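Local coordinates for protein putative oxidoreductase (Yersinia pestis, PDB 3KUX) that is probably an NAD(P)-dependent oxidoreductase of unestablished substrate, with a Rossmann-fold nucleotide-binding domain and a C-terminal alpha/beta domain, at residues 153-157 with 237-241. Residues are numbered along the deposited sequence; the frame is centred on the assembly and turned at random.
Sequences SHFDR and ETARY
Ser153 and Tyr241 form an antiparallel non-hydrogen-bonded pair, their CA atoms 4.7 Å apart, and next to it His154 N donates to Arg240 O at 2.9 Å. Towards Asp156 and Thr238 the two chains diverge, and side chains and a water take over. Arg240 does most of the bridging. Its CB points away from strand 148-156, but the bend at chi2 (76°) brings the guanidinium back over the sheet face that carries Ser153. There NH1 donates to Ser153 OG at 2.6 Å, the hydroxyl oxygen lying somewhat out of the guanidinium plane, and more weakly to His154 O. The guanidinium is sandwiched: one face lies on the Phe155 ring, centres 4.2 Å apart and planes at 29°, a cation-pi stack, while CE1 of Tyr241 approaches the opposite face. Farther along, Thr238 OG1 donates to Asp156 OD2 at 2.6 Å on the anti side and His154 ND1 to the same oxygen on the syn side at 2.7 Å, both from one face of the carboxylate, tilted out of its plane. His154 NE2 is hydrogen-bonded to Glu152 OE1, so a carboxylate at each nitrogen fixes the ring's rotation. Water 1 joins Asp156 N to Thr238 OG1. Arg240 and Tyr241, both opposite Lys252, make a classic beta bulge where the loop enters strand 241-245, the antiparallel neighbour of strand 148-156 in the large mixed sheet of the C-terminal alpha/beta domain.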
loop_
_atom_site.group_PDB
_atom_site.type_symbol
_atom_site.label_atom_id
_atom_site.label_comp_id
_atom_site.label_asym_id
_atom_site.label_seq_id
_atom_site.Cartn_x
_atom_site.Cartn_y
_atom_site.Cartn_z
ATOM N N SER A 153 5.751 -5.639 -13.322
ATOM C CA SER A 153 4.605 -5.603 -12.430
ATOM C C SER A 153 3.508 -4.728 -13.034
ATOM O O SER A 153 3.730 -3.541 -13.279
ATOM C CB SER A 153 5.043 -5.059 -11.065
ATOM O OG SER A 153 3.952 -4.940 -10.170
ATOM N N HIS A 154 2.336 -5.320 -13.284
ATOM C CA HIS A 154 1.205 -4.603 -13.894
ATOM C C HIS A 154 -0.033 -4.529 -12.997
ATOM O O HIS A 154 -0.291 -5.429 -12.194
ATOM C CB HIS A 154 0.758 -5.287 -15.185
ATOM C CG HIS A 154 1.711 -5.142 -16.328
ATOM N ND1 HIS A 154 1.324 -4.645 -17.555
ATOM C CD2 HIS A 154 3.020 -5.463 -16.448
ATOM C CE1 HIS A 154 2.360 -4.649 -18.375
ATOM N NE2 HIS A 154 3.400 -5.144 -17.729
ATOM N N PHE A 155 -0.804 -3.458 -13.166
ATOM C CA PHE A 155 -2.193 -3.419 -12.720
ATOM C C PHE A 155 -3.074 -2.961 -13.874
ATOM O O PHE A 155 -3.607 -1.849 -13.859
ATOM C CB PHE A 155 -2.382 -2.494 -11.522
ATOM C CG PHE A 155 -2.310 -3.198 -10.209
ATOM C CD1 PHE A 155 -2.847 -4.467 -10.064
ATOM C CD2 PHE A 155 -1.715 -2.595 -9.114
ATOM C CE1 PHE A 155 -2.784 -5.130 -8.849
ATOM C CE2 PHE A 155 -1.645 -3.249 -7.896
ATOM C CZ PHE A 155 -2.182 -4.521 -7.763
ATOM N N ASP A 156 -3.215 -3.820 -14.877
ATOM C CA ASP A 156 -3.967 -3.481 -16.078
ATOM C C ASP A 156 -5.440 -3.787 -15.874
ATOM O O ASP A 156 -5.791 -4.857 -15.393
ATOM C CB ASP A 156 -3.420 -4.248 -17.280
ATOM C CG ASP A 156 -1.957 -3.966 -17.520
ATOM O OD1 ASP A 156 -1.478 -2.905 -17.062
ATOM O OD2 ASP A 156 -1.280 -4.797 -18.157
ATOM N N ARG A 157 -6.296 -2.839 -16.234
ATOM C CA ARG A 157 -7.730 -3.002 -16.049
ATOM C C ARG A 157 -8.494 -2.631 -17.300
ATOM O O ARG A 157 -7.974 -1.956 -18.189
ATOM C CB ARG A 157 -8.228 -2.109 -14.924
ATOM C CG ARG A 157 -7.583 -2.341 -13.595
ATOM C CD ARG A 157 -7.678 -1.068 -12.801
ATOM N NE ARG A 157 -7.522 -1.292 -11.373
ATOM C CZ ARG A 157 -7.449 -0.310 -10.485
ATOM N NH1 ARG A 157 -7.513 0.952 -10.898
ATOM N NH2 ARG A 157 -7.307 -0.585 -9.193
ATOM N N GLU A 237 -6.905 -9.992 -19.773
ATOM C CA GLU A 237 -6.134 -10.086 -18.547
ATOM C C GLU A 237 -4.652 -10.267 -18.887
ATOM O O GLU A 237 -4.302 -11.112 -19.711
ATOM C CB GLU A 237 -6.651 -11.265 -17.721
ATOM C CG GLU A 237 -6.146 -11.320 -16.295
ATOM C CD GLU A 237 -7.172 -11.907 -15.336
ATOM O OE1 GLU A 237 -8.067 -12.652 -15.798
ATOM O OE2 GLU A 237 -7.083 -11.613 -14.120
ATOM N N THR A 238 -3.790 -9.466 -18.270
ATOM C CA THR A 238 -2.348 -9.626 -18.435
ATOM C C THR A 238 -1.697 -9.998 -17.116
ATOM O O THR A 238 -2.307 -9.858 -16.059
ATOM C CB THR A 238 -1.687 -8.343 -18.917
ATOM O OG1 THR A 238 -1.911 -7.311 -17.950
ATOM C CG2 THR A 238 -2.259 -7.922 -20.253
ATOM N N ALA A 239 -0.448 -10.454 -17.183
ATOM C CA ALA A 239 0.263 -10.960 -16.002
ATOM C C ALA A 239 0.376 -9.904 -14.923
ATOM O O ALA A 239 0.551 -8.727 -15.224
ATOM C CB ALA A 239 1.642 -11.454 -16.384
ATOM N N ARG A 240 0.274 -10.325 -13.666
ATOM C CA ARG A 240 0.514 -9.431 -12.541
ATOM C C ARG A 240 2.021 -9.233 -12.409
ATOM O O ARG A 240 2.513 -8.101 -12.428
ATOM C CB ARG A 240 -0.083 -10.010 -11.253
ATOM C CG ARG A 240 0.335 -9.298 -9.963
ATOM C CD ARG A 240 -0.386 -7.962 -9.763
ATOM N NE ARG A 240 0.212 -7.203 -8.666
ATOM C CZ ARG A 240 1.155 -6.275 -8.816
ATOM N NH1 ARG A 240 1.610 -5.962 -10.021
ATOM N NH2 ARG A 240 1.648 -5.654 -7.755
ATOM N N TYR A 241 2.747 -10.345 -12.302
ATOM C CA TYR A 241 4.202 -10.325 -12.249
ATOM C C TYR A 241 4.812 -11.164 -13.364
ATOM O O TYR A 241 4.312 -12.243 -13.695
ATOM C CB TYR A 241 4.717 -10.905 -10.931
ATOM C CG TYR A 241 4.423 -10.113 -9.678
ATOM C CD1 TYR A 241 4.470 -8.725 -9.672
ATOM C CD2 TYR A 241 4.148 -10.765 -8.483
ATOM C CE1 TYR A 241 4.214 -8.010 -8.516
ATOM C CE2 TYR A 241 3.897 -10.061 -7.321
ATOM C CZ TYR A 241 3.931 -8.687 -7.343
ATOM O OH TYR A 241 3.678 -7.992 -6.188
HETATM O O HOH W 1 -2.313 -6.669 -15.246
#